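Local coordinates for lipid-transfer protein (Thermomonospora curvata, PDB 6OK1), which is of unknown precise function but belongs to the thiolase superfamily and probably has its fold, at residues A[177-189]-A[332-344]. Residues are numbered along the deposited sequence; the frame is centred on the assembly and turned at random.
Sequences DRKHAATNPKAWF and PCNTHGGQLGEAY
In this thiolase-fold chain, the C-terminal end of helix 167-182 and the turns after it pack against a glycine-rich loop of the C-terminal half that runs into the short helix 338-341, a worked example of glycines letting two backbones close up. Ala181 packs against the backbone of Gly337 and Gly341, where any CB would collide with Ala181 CB, and the CA atoms of Ala181 and Gly337 lie 3.9 Å apart; Gly337 CA also makes a C-H...O contact with Asp177 O. Gly337 has a positive phi (110°) at which a side chain would run into the preceding carbonyl oxygen. Polar side chains flank this seam. The Asp177 carboxylate lies nearly coplanar with the Asn334 amide, and Asn334 ND2 donates to the syn lone pair of Asp177 OD1 at 3.1 Å, while Asn334 OD1 accepts from Leu293 N. Asp177 OD2 rests against Leu340 CB. His180 turns its ring edge to the loop, ND1 making weak, bent bonds to the carbonyls of Cys333 and Asn334. Asn184 swings its amide away from its own N (chi1 178°), which carries ND2 to two acceptors, both near its amide plane: His336 O at 2.9 Å, met on a lone pair and almost straight (169°), and Glu342 OE2, approached on the anti side. Lys186 N, above the carbonyl plane of Asn184 OD1 at 3.0 Å, closes an Asx turn, and Asn349 takes up Glu342 OE1. Farther along, Trp188 N bonds Glu342 O. The Phe189 ring lies between Arg178 NH1 and Trp188 CD1; Arg178 NH2 donates to Arg192 O, and a water donates to Leu340 O while accepting from Arg178 NH1 at 2.9 Å.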
loop_
_atom_site.group_PDB
_atom_site.type_symbol
_atom_site.label_atom_id
_atom_site.label_comp_id
_atom_site.label_asym_id
_atom_site.label_seq_id
_atom_site.Cartn_x
_atom_site.Cartn_y
_atom_site.Cartn_z
ATOM N N ASP A 177 22.726 14.588 -17.252
ATOM C CA ASP A 177 22.475 13.218 -16.827
ATOM C C ASP A 177 23.380 12.231 -17.560
ATOM O O ASP A 177 23.987 11.344 -16.949
ATOM C CB ASP A 177 21.019 12.813 -17.117
ATOM C CG ASP A 177 20.036 13.174 -16.017
ATOM O OD1 ASP A 177 20.418 13.544 -14.899
ATOM O OD2 ASP A 177 18.816 13.068 -16.311
ATOM N N ARG A 178 23.390 12.302 -18.892
ATOM C CA ARG A 178 24.148 11.323 -19.661
ATOM C C ARG A 178 25.650 11.536 -19.504
ATOM O O ARG A 178 26.426 10.585 -19.606
ATOM C CB ARG A 178 23.725 11.386 -21.131
ATOM C CG ARG A 178 22.284 10.827 -21.361
ATOM C CD ARG A 178 22.211 9.310 -21.223
ATOM N NE ARG A 178 22.935 8.674 -22.322
ATOM C CZ ARG A 178 22.391 8.260 -23.465
ATOM N NH1 ARG A 178 21.080 8.350 -23.677
ATOM N NH2 ARG A 178 23.176 7.730 -24.404
ATOM N N LYS A 179 26.077 12.764 -19.231
ATOM C CA LYS A 179 27.496 12.991 -18.957
ATOM C C LYS A 179 27.928 12.217 -17.716
ATOM O O LYS A 179 28.973 11.544 -17.697
ATOM C CB LYS A 179 27.750 14.484 -18.778
ATOM C CG LYS A 179 29.198 14.861 -18.434
ATOM C CD LYS A 179 29.344 16.394 -18.464
ATOM C CE LYS A 179 30.746 16.838 -18.172
ATOM N NZ LYS A 179 30.845 18.317 -18.246
ATOM N N HIS A 180 27.116 12.284 -16.669
ATOM C CA HIS A 180 27.449 11.591 -15.436
ATOM C C HIS A 180 27.264 10.091 -15.583
ATOM O O HIS A 180 28.043 9.310 -15.027
ATOM C CB HIS A 180 26.592 12.130 -14.291
ATOM C CG HIS A 180 26.849 13.575 -13.988
ATOM N ND1 HIS A 180 25.975 14.355 -13.258
ATOM C CD2 HIS A 180 27.892 14.380 -14.312
ATOM C CE1 HIS A 180 26.459 15.584 -13.161
ATOM N NE2 HIS A 180 27.629 15.623 -13.782
ATOM N N ALA A 181 26.231 9.661 -16.319
ATOM C CA ALA A 181 26.054 8.233 -16.535
ATOM C C ALA A 181 27.237 7.643 -17.291
ATOM O O ALA A 181 27.608 6.484 -17.076
ATOM C CB ALA A 181 24.762 7.951 -17.302
ATOM N N ALA A 182 27.834 8.422 -18.186
ATOM C CA ALA A 182 28.882 7.893 -19.053
ATOM C C ALA A 182 30.118 7.432 -18.280
ATOM O O ALA A 182 30.858 6.587 -18.779
ATOM C CB ALA A 182 29.266 8.943 -20.085
ATOM N N THR A 183 30.368 7.959 -17.076
ATOM C CA THR A 183 31.488 7.514 -16.255
ATOM C C THR A 183 31.043 6.609 -15.111
ATOM O O THR A 183 31.815 6.373 -14.177
ATOM C CB THR A 183 32.260 8.722 -15.713
ATOM O OG1 THR A 183 31.399 9.569 -14.946
ATOM C CG2 THR A 183 32.833 9.525 -16.858
ATOM N N ASN A 184 29.812 6.086 -15.171
ATOM C CA ASN A 184 29.275 5.235 -14.113
ATOM C C ASN A 184 29.159 3.802 -14.620
ATOM O O ASN A 184 28.232 3.498 -15.388
ATOM C CB ASN A 184 27.900 5.733 -13.669
ATOM C CG ASN A 184 27.296 4.846 -12.618
ATOM O OD1 ASN A 184 27.927 3.889 -12.156
ATOM N ND2 ASN A 184 26.055 5.139 -12.245
ATOM N N PRO A 185 30.047 2.887 -14.212
ATOM C CA PRO A 185 29.998 1.525 -14.772
ATOM C C PRO A 185 28.684 0.814 -14.528
ATOM O O PRO A 185 28.383 -0.163 -15.228
ATOM C CB PRO A 185 31.159 0.807 -14.056
ATOM C CG PRO A 185 32.109 1.911 -13.665
ATOM C CD PRO A 185 31.222 3.085 -13.340
ATOM N N LYS A 186 27.902 1.250 -13.543
ATOM C CA LYS A 186 26.619 0.611 -13.250
ATOM C C LYS A 186 25.490 1.134 -14.124
ATOM O O LYS A 186 24.411 0.531 -14.148
ATOM C CB LYS A 186 26.251 0.831 -11.785
ATOM C CG LYS A 186 27.261 0.303 -10.785
ATOM C CD LYS A 186 27.354 -1.204 -10.846
ATOM C CE LYS A 186 28.341 -1.736 -9.795
ATOM N NZ LYS A 186 28.510 -3.218 -9.879
ATOM N N ALA A 187 25.720 2.233 -14.826
ATOM C CA ALA A 187 24.691 2.900 -15.608
ATOM C C ALA A 187 24.478 2.216 -16.948
ATOM O O ALA A 187 25.417 1.704 -17.573
ATOM C CB ALA A 187 25.075 4.366 -15.830
ATOM N N TRP A 188 23.223 2.220 -17.410
ATOM C CA TRP A 188 22.950 1.592 -18.691
ATOM C C TRP A 188 23.691 2.298 -19.802
ATOM O O TRP A 188 24.105 1.660 -20.776
ATOM C CB TRP A 188 21.455 1.583 -19.011
ATOM C CG TRP A 188 21.193 0.790 -20.250
ATOM C CD1 TRP A 188 20.821 1.267 -21.467
ATOM C CD2 TRP A 188 21.331 -0.632 -20.395
ATOM N NE1 TRP A 188 20.710 0.234 -22.366
ATOM C CE2 TRP A 188 21.018 -0.942 -21.730
ATOM C CE3 TRP A 188 21.693 -1.672 -19.523
ATOM C CZ2 TRP A 188 21.046 -2.248 -22.221
ATOM C CZ3 TRP A 188 21.721 -2.979 -20.015
ATOM C CH2 TRP A 188 21.410 -3.248 -21.363
ATOM N N PHE A 189 23.880 3.610 -19.677
ATOM C CA PHE A 189 24.546 4.386 -20.713
ATOM C C PHE A 189 25.989 4.717 -20.345
ATOM O O PHE A 189 26.531 5.749 -20.760
ATOM C CB PHE A 189 23.733 5.633 -21.026
ATOM C CG PHE A 189 22.412 5.315 -21.684
ATOM C CD1 PHE A 189 22.358 4.874 -23.011
ATOM C CD2 PHE A 189 21.231 5.422 -20.970
ATOM C CE1 PHE A 189 21.152 4.561 -23.616
ATOM C CE2 PHE A 189 20.012 5.104 -21.578
ATOM C CZ PHE A 189 19.971 4.689 -22.894
ATOM N N PRO A 332 26.017 20.129 -7.954
ATOM C CA PRO A 332 26.232 18.877 -8.682
ATOM C C PRO A 332 25.004 17.997 -8.575
ATOM O O PRO A 332 24.478 17.772 -7.484
ATOM C CB PRO A 332 27.432 18.249 -7.963
ATOM C CG PRO A 332 28.162 19.392 -7.374
ATOM C CD PRO A 332 27.120 20.419 -7.014
ATOM N N CYS A 333 24.544 17.505 -9.718
ATOM C CA CYS A 333 23.232 16.883 -9.796
ATOM C C CYS A 333 23.315 15.538 -10.489
ATOM O O CYS A 333 23.966 15.397 -11.531
ATOM C CB CYS A 333 22.283 17.809 -10.536
ATOM S SG CYS A 333 20.561 17.198 -10.647
ATOM N N ASN A 334 22.606 14.561 -9.931
ATOM C CA ASN A 334 22.429 13.266 -10.571
ATOM C C ASN A 334 23.775 12.699 -11.016
ATOM O O ASN A 334 23.960 12.276 -12.165
ATOM C CB ASN A 334 21.444 13.375 -11.730
ATOM C CG ASN A 334 20.018 13.633 -11.254
ATOM O OD1 ASN A 334 19.744 13.518 -10.058
ATOM N ND2 ASN A 334 19.107 13.943 -12.172
ATOM N N THR A 335 24.706 12.656 -10.054
ATOM C CA THR A 335 26.065 12.188 -10.290
ATOM C C THR A 335 26.142 10.713 -10.693
ATOM O O THR A 335 27.179 10.277 -11.196
ATOM C CB THR A 335 26.891 12.451 -9.031
ATOM O OG1 THR A 335 26.122 12.138 -7.864
ATOM C CG2 THR A 335 27.261 13.924 -8.983
ATOM N N HIS A 336 25.081 9.935 -10.482
ATOM C CA HIS A 336 25.000 8.570 -10.999
ATOM C C HIS A 336 24.474 8.501 -12.427
ATOM O O HIS A 336 24.564 7.444 -13.063
ATOM C CB HIS A 336 24.094 7.712 -10.097
ATOM C CG HIS A 336 22.689 8.223 -9.971
ATOM N ND1 HIS A 336 22.385 9.563 -9.819
ATOM C CD2 HIS A 336 21.507 7.566 -9.948
ATOM C CE1 HIS A 336 21.073 9.704 -9.719
ATOM N NE2 HIS A 336 20.519 8.506 -9.795
ATOM N N GLY A 337 23.896 9.582 -12.931
ATOM C CA GLY A 337 23.272 9.589 -14.238
ATOM C C GLY A 337 21.761 9.698 -14.199
ATOM O O GLY A 337 21.137 9.837 -15.257
ATOM N N GLY A 338 21.159 9.646 -13.010
ATOM C CA GLY A 338 19.717 9.793 -12.868
ATOM C C GLY A 338 18.927 8.565 -13.274
ATOM O O GLY A 338 19.464 7.509 -13.628
ATOM N N GLN A 339 17.595 8.707 -13.198
ATOM C CA GLN A 339 16.731 7.681 -13.754
ATOM C C GLN A 339 16.947 7.587 -15.256
ATOM O O GLN A 339 16.786 6.512 -15.848
ATOM C CB GLN A 339 15.258 7.989 -13.464
ATOM C CG GLN A 339 14.949 8.170 -11.993
ATOM C CD GLN A 339 15.173 6.911 -11.211
ATOM O OE1 GLN A 339 14.379 5.982 -11.289
ATOM N NE2 GLN A 339 16.251 6.874 -10.443
ATOM N N LEU A 340 17.288 8.724 -15.880
ATOM C CA LEU A 340 17.419 8.808 -17.335
ATOM C C LEU A 340 18.671 8.090 -17.829
ATOM O O LEU A 340 18.644 7.438 -18.883
ATOM C CB LEU A 340 17.466 10.278 -17.760
ATOM C CG LEU A 340 17.303 10.543 -19.244
ATOM C CD1 LEU A 340 15.849 10.704 -19.590
ATOM C CD2 LEU A 340 18.091 11.765 -19.661
ATOM N N GLY A 341 19.764 8.186 -17.078
ATOM C CA GLY A 341 21.068 7.686 -17.493
ATOM C C GLY A 341 21.541 6.408 -16.823
ATOM O O GLY A 341 22.259 5.618 -17.438
ATOM N N GLU A 342 21.190 6.195 -15.552
ATOM C CA GLU A 342 21.625 4.977 -14.856
ATOM C C GLU A 342 20.570 3.888 -15.021
ATOM O O GLU A 342 20.819 2.861 -15.660
ATOM C CB GLU A 342 21.905 5.246 -13.374
ATOM C CG GLU A 342 22.309 3.960 -12.643
ATOM C CD GLU A 342 22.640 4.165 -11.186
ATOM O OE1 GLU A 342 21.694 4.272 -10.400
ATOM O OE2 GLU A 342 23.829 4.192 -10.818
ATOM N N ALA A 343 19.383 4.102 -14.458
ATOM C CA ALA A 343 18.356 3.078 -14.419
ATOM C C ALA A 343 17.109 3.675 -13.794
ATOM O O ALA A 343 17.206 4.547 -12.923
ATOM C CB ALA A 343 18.791 1.859 -13.594
ATOM N N TYR A 344 15.956 3.173 -14.222
ATOM C CA TYR A 344 14.654 3.609 -13.705
ATOM C C TYR A 344 14.196 2.603 -12.649
ATOM O O TYR A 344 13.406 1.701 -12.916
ATOM C CB TYR A 344 13.653 3.716 -14.847
ATOM C CG TYR A 344 12.298 4.318 -14.527
ATOM C CD1 TYR A 344 12.134 5.293 -13.544
ATOM C CD2 TYR A 344 11.186 3.913 -15.239
ATOM C CE1 TYR A 344 10.865 5.847 -13.293
ATOM C CE2 TYR A 344 9.932 4.457 -15.003
ATOM C CZ TYR A 344 9.787 5.429 -14.028
ATOM O OH TYR A 344 8.543 5.972 -13.815
HETATM O O HOH W 1 18.929 8.356 -21.686
#